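Local coordinates for formate dehydrogenase subunit beta (Desulfovibrio gigas, PDB 1H0H), which serves as the electron-transfer subunit of a formate dehydrogenase, carrying three [4Fe-4S] clusters for the reversible two-electron oxidation of formate to carbon dioxide, at residues B[138-141]-B[142-145]; B[147-151]-B[152-156]. All coordinates share one frame; numbering follows the deposited sequence. Where two conformers were deposited one is given.

In the fold
Interactions 1 and 2 come in series along the chain: residues 138-145 comprise a loop and the short helix 141-144, and residues 147-156 follow with a second loop and helix 151-155. Their centres lie about 9 Å apart on the same side of the chain's centre, within the ferredoxin-type cluster-binding region. Both touch the same cluster, through Cys140 in interaction 1 and Cys152 in interaction 2, and Cys156 is a ligand of a second cluster. Arg143 probably joins the two, its NE lying 2.8 Å from Arg149 O and its own carbonyl O 2.9 Å from Leu148 N. One continuous run of chain thus helps hold two of the three clusters of the electron-transfer unit.

Interaction 1: residues B[138-141]-B[142-145]; sequences DMCI and DRIT. With SF4 (iron/sulfur cluster), chain M.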
loop_
_atom_site.group_PDB
_atom_site.type_symbol
_atom_site.label_atom_id
_atom_site.label_comp_id
_atom_site.label_asym_id
_atom_site.label_seq_id
_atom_site.Cartn_x
_atom_site.Cartn_y
_atom_site.Cartn_z
ATOM N N ASP B 138 17.852 -12.237 -27.310
ATOM C CA ASP B 138 18.868 -13.274 -27.453
ATOM C C ASP B 138 18.541 -14.531 -26.639
ATOM O O ASP B 138 19.433 -15.318 -26.288
ATOM C CB ASP B 138 20.262 -12.740 -27.115
ATOM C CG ASP B 138 20.449 -12.432 -25.633
ATOM O OD1 ASP B 138 19.484 -12.536 -24.855
ATOM O OD2 ASP B 138 21.556 -12.053 -25.183
ATOM N N MET B 139 17.256 -14.700 -26.348
ATOM C CA MET B 139 16.779 -15.823 -25.534
ATOM C C MET B 139 17.519 -15.878 -24.190
ATOM O O MET B 139 17.581 -16.933 -23.566
ATOM C CB MET B 139 16.969 -17.165 -26.304
ATOM C CG MET B 139 16.000 -18.278 -25.917
ATOM S SD MET B 139 16.337 -19.950 -26.587
ATOM C CE MET B 139 15.388 -19.978 -28.076
ATOM N N CYS B 140 18.086 -14.761 -23.750
ATOM C CA CYS B 140 18.913 -14.778 -22.556
ATOM C C CYS B 140 19.889 -15.965 -22.625
ATOM O O CYS B 140 20.016 -16.768 -21.672
ATOM C CB CYS B 140 18.023 -14.872 -21.292
ATOM S SG CYS B 140 17.199 -13.341 -20.854
ATOM N N ILE B 141 20.593 -16.077 -23.755
ATOM C CA ILE B 141 21.476 -17.200 -23.974
ATOM C C ILE B 141 22.450 -17.455 -22.810
ATOM O O ILE B 141 22.675 -18.606 -22.432
ATOM C CB ILE B 141 22.204 -17.075 -25.354
ATOM C CG1 ILE B 141 22.983 -18.356 -25.682
ATOM C CG2 ILE B 141 23.137 -15.915 -25.356
ATOM C CD1 ILE B 141 22.134 -19.586 -25.723
ATOM N N ASP B 142 23.029 -16.396 -22.247
ATOM C CA ASP B 142 23.924 -16.553 -21.118
ATOM C C ASP B 142 23.276 -17.147 -19.869
ATOM O O ASP B 142 23.884 -17.995 -19.199
ATOM C CB ASP B 142 24.617 -15.239 -20.748
ATOM C CG ASP B 142 23.650 -14.112 -20.497
ATOM O OD1 ASP B 142 22.506 -14.115 -21.048
ATOM O OD2 ASP B 142 23.969 -13.141 -19.780
ATOM N N ARG B 143 22.065 -16.708 -19.548
ATOM C CA ARG B 143 21.357 -17.267 -18.402
ATOM C C ARG B 143 20.992 -18.742 -18.618
ATOM O O ARG B 143 21.175 -19.562 -17.721
ATOM C CB ARG B 143 20.058 -16.487 -18.146
ATOM C CG ARG B 143 20.273 -15.053 -17.688
ATOM C CD ARG B 143 18.982 -14.256 -17.492
ATOM N NE ARG B 143 18.245 -14.713 -16.327
ATOM C CZ ARG B 143 18.459 -14.276 -15.079
ATOM N NH1 ARG B 143 19.388 -13.365 -14.817
ATOM N NH2 ARG B 143 17.721 -14.744 -14.078
ATOM N N ILE B 144 20.501 -19.073 -19.813
ATOM C CA ILE B 144 19.975 -20.410 -20.047
ATOM C C ILE B 144 21.036 -21.496 -20.206
ATOM O O ILE B 144 20.742 -22.688 -20.143
ATOM C CB ILE B 144 18.930 -20.442 -21.198
ATOM C CG1 ILE B 144 19.535 -20.113 -22.567
ATOM C CG2 ILE B 144 17.784 -19.540 -20.907
ATOM C CD1 ILE B 144 18.472 -20.285 -23.684
ATOM N N THR B 145 22.276 -21.075 -20.399
ATOM C CA THR B 145 23.365 -22.018 -20.490
ATOM C C THR B 145 24.133 -21.969 -19.191
ATOM O O THR B 145 25.172 -22.600 -19.072
ATOM C CB THR B 145 24.289 -21.683 -21.681
ATOM O OG1 THR B 145 24.725 -20.321 -21.571
ATOM C CG2 THR B 145 23.515 -21.693 -22.970
HETATM FE FE1 SF4 M . 15.747 -12.782 -22.534
HETATM FE FE2 SF4 M . 13.016 -12.471 -22.531
HETATM FE FE3 SF4 M . 14.422 -12.519 -24.918
HETATM FE FE4 SF4 M . 14.616 -10.364 -23.213
HETATM S S1 SF4 M . 12.722 -11.159 -24.295
HETATM S S2 SF4 M . 16.297 -11.479 -24.306
HETATM S S3 SF4 M . 14.463 -11.267 -21.201
HETATM S S4 SF4 M . 14.346 -14.277 -23.490
HETATM O O HOH W 1 21.971 -12.094 -22.645
#
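Cys140 and Arg143 meet where a ferredoxin-type cysteine loop turns into helix 141-144. SG of Cys140 binds an iron of the cluster, FE1, at 2.3 Å, and CD of Arg143 packs against the same sulfur at 3.9 Å. Asp138 OD1 approaches the cluster sulfide S2 to 3.4 Å. Cys140 is the N-cap residue, and its carbonyl O accepts an i+4 bond from Ile144 N (3.0 Å, N-H...O angle 161°). The next carbonyl is gripped twice: Ile141 O takes the hydroxyl OG1 of Thr145 at 2.8 Å, tilted 23° from the carbonyl plane, and a weak bond from Thr145 N. With OG1 held between its own backbone N and carbonyl carbon (chi1 54°), the hydroxyl reaches back to the carbonyl of the residue four before it, while CG2 of Thr145 lies against CD1 of Ile141. The tip of Ile144, CD1, packs on SD of Met139 at 3.6 Å, the two side chains crossing at about a right angle.

Further out, Asp138 OD1 receives a weak hydrogen bond from Cys140 N and a hydrogen bond from His25. Asp142 OD2 is hydrogen-bonded to Trp24 NE1. Arg143 NE is hydrogen-bonded to Arg149 O, and its guanidinium forms a cation-pi contact with Trp24 and a salt bridge to an acidic residue of another protein chain. A single water joins the two aspartates, donating to Asp138 OD2 and to Asp142 OD1, each at 2.6 Å.

Interaction 2: residues B[147-151]-B[152-156]; sequences GLRPA and CVTSC. With SF4 (iron/sulfur cluster), chain M; SF4 (iron/sulfur cluster), chain L.
The short helix 151-155 and the residue just after it, in the ferredoxin-type cluster-binding region, supply cysteine ligands to two different [4Fe-4S] clusters. Cys152 SG binds an iron, FE2, of one at 2.3 Å, and Cys156 SG binds the iron FE1 of the other at 2.2 Å. The Cys156 sulfur is extended away from its own backbone N (chi1 -179°), which carries it out to the second cluster. Pro150, at the N-cap, lays its CB 3.7 Å from the sulfide S4 of the first cluster and 4.0 Å from CG2 of Val153. Its carbonyl O accepts an almost straight bond from Thr154 N (2.9 Å, 177°), whereas Ser155 N bonds to Ala151 O at 3.0 Å but more bent (144°). In the Arg149 conformer given, one of two deposited, OG1 of Thr154 lies 3.7 Å above the centre of one guanidinium face. The same OG1 shares a water with Arg149 N, the water accepting from that N-H.

Around this turn, helix 16-25 packs on Ala151, Cys152 and Ser155, while Phe163 of strand 161-163 touches Pro150 and Val153. Ser155 OG is hydrogen-bonded to the backbone of another protein chain, and helix 141-144 supplies Ile144 against Pro150 and Arg143 against Thr154.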
loop_
_atom_site.group_PDB
_atom_site.type_symbol
_atom_site.label_atom_id
_atom_site.label_comp_id
_atom_site.label_asym_id
_atom_site.label_seq_id
_atom_site.Cartn_x
_atom_site.Cartn_y
_atom_site.Cartn_z
ATOM N N GLY B 147 22.335 -22.334 -15.996
ATOM C CA GLY B 147 21.413 -22.791 -14.977
ATOM C C GLY B 147 20.284 -21.864 -14.565
ATOM O O GLY B 147 19.645 -22.114 -13.553
ATOM N N LEU B 148 20.030 -20.808 -15.330
ATOM C CA LEU B 148 18.954 -19.883 -15.011
ATOM C C LEU B 148 17.923 -19.875 -16.133
ATOM O O LEU B 148 18.180 -20.367 -17.212
ATOM C CB LEU B 148 19.505 -18.469 -14.829
ATOM C CG LEU B 148 20.499 -18.279 -13.688
ATOM C CD1 LEU B 148 21.202 -16.924 -13.817
ATOM C CD2 LEU B 148 19.754 -18.366 -12.352
ATOM N N ARG B 149 16.756 -19.315 -15.866
ATOM C CA ARG B 149 15.730 -19.137 -16.895
ATOM C C ARG B 149 15.848 -17.725 -17.478
ATOM O O ARG B 149 16.540 -16.888 -16.920
ATOM C CB ARG B 149 14.348 -19.317 -16.283
ATOM C CG ARG B 149 14.055 -20.724 -15.787
ATOM C CD ARG B 149 12.903 -20.777 -14.808
ATOM N NE ARG B 149 13.241 -20.090 -13.560
ATOM C CZ ARG B 149 12.390 -19.367 -12.840
ATOM N NH1 ARG B 149 11.127 -19.236 -13.226
ATOM N NH2 ARG B 149 12.802 -18.778 -11.720
ATOM N N PRO B 150 15.208 -17.442 -18.600
ATOM C CA PRO B 150 15.224 -16.077 -19.131
ATOM C C PRO B 150 14.721 -15.036 -18.140
ATOM O O PRO B 150 13.871 -15.351 -17.309
ATOM C CB PRO B 150 14.307 -16.163 -20.347
ATOM C CG PRO B 150 14.529 -17.592 -20.821
ATOM C CD PRO B 150 14.570 -18.396 -19.530
ATOM N N ALA B 151 15.267 -13.829 -18.233
ATOM C CA ALA B 151 14.893 -12.738 -17.334
ATOM C C ALA B 151 13.405 -12.415 -17.358
ATOM O O ALA B 151 12.811 -12.128 -16.312
ATOM C CB ALA B 151 15.670 -11.541 -17.635
ATOM N N CYS B 152 12.804 -12.434 -18.545
ATOM C CA CYS B 152 11.392 -12.141 -18.630
ATOM C C CYS B 152 10.551 -13.217 -17.964
ATOM O O CYS B 152 9.559 -12.915 -17.315
ATOM C CB CYS B 152 10.942 -11.915 -20.084
ATOM S SG CYS B 152 11.366 -13.308 -21.146
ATOM N N VAL B 153 10.932 -14.465 -18.141
ATOM C CA VAL B 153 10.213 -15.590 -17.562
ATOM C C VAL B 153 10.310 -15.574 -16.058
ATOM O O VAL B 153 9.314 -15.709 -15.359
ATOM C CB VAL B 153 10.781 -16.914 -18.112
ATOM C CG1 VAL B 153 10.218 -18.102 -17.338
ATOM C CG2 VAL B 153 10.501 -17.016 -19.620
ATOM N N THR B 154 11.520 -15.405 -15.544
ATOM C CA THR B 154 11.720 -15.300 -14.110
ATOM C C THR B 154 10.897 -14.149 -13.509
ATOM O O THR B 154 10.330 -14.268 -12.410
ATOM C CB THR B 154 13.214 -15.077 -13.849
ATOM O OG1 THR B 154 13.944 -16.225 -14.319
ATOM C CG2 THR B 154 13.532 -15.056 -12.353
ATOM N N SER B 155 10.835 -13.040 -14.227
ATOM C CA SER B 155 10.161 -11.866 -13.702
ATOM C C SER B 155 8.626 -11.986 -13.643
ATOM O O SER B 155 7.984 -11.304 -12.868
ATOM C CB SER B 155 10.534 -10.606 -14.506
ATOM O OG SER B 155 10.240 -9.443 -13.715
ATOM N N CYS B 156 8.057 -12.845 -14.473
ATOM C CA CYS B 156 6.613 -12.822 -14.680
ATOM C C CYS B 156 5.871 -13.357 -13.495
ATOM O O CYS B 156 6.143 -14.454 -13.056
ATOM C CB CYS B 156 6.266 -13.597 -15.944
ATOM S SG CYS B 156 4.499 -13.628 -16.316
HETATM FE FE1 SF4 M . 15.747 -12.782 -22.534
HETATM FE FE2 SF4 M . 13.016 -12.471 -22.531
HETATM FE FE3 SF4 M . 14.422 -12.519 -24.918
HETATM FE FE4 SF4 M . 14.616 -10.364 -23.213
HETATM S S1 SF4 M . 12.722 -11.159 -24.295
HETATM S S2 SF4 M . 16.297 -11.479 -24.306
HETATM S S3 SF4 M . 14.463 -11.267 -21.201
HETATM S S4 SF4 M . 14.346 -14.277 -23.490
HETATM FE FE1 SF4 L . 4.160 -11.628 -17.219
HETATM FE FE2 SF4 L . 5.247 -9.636 -18.812
HETATM FE FE3 SF4 L . 2.514 -10.003 -18.751
HETATM FE FE4 SF4 L . 3.867 -9.001 -16.471
HETATM S S1 SF4 L . 3.669 -8.000 -18.486
HETATM S S2 SF4 L . 2.180 -10.627 -16.555
HETATM S S3 SF4 L . 5.870 -10.136 -16.717
HETATM S S4 SF4 L . 4.161 -11.518 -19.524
HETATM O O HOH W 2 16.082 -17.476 -13.674
#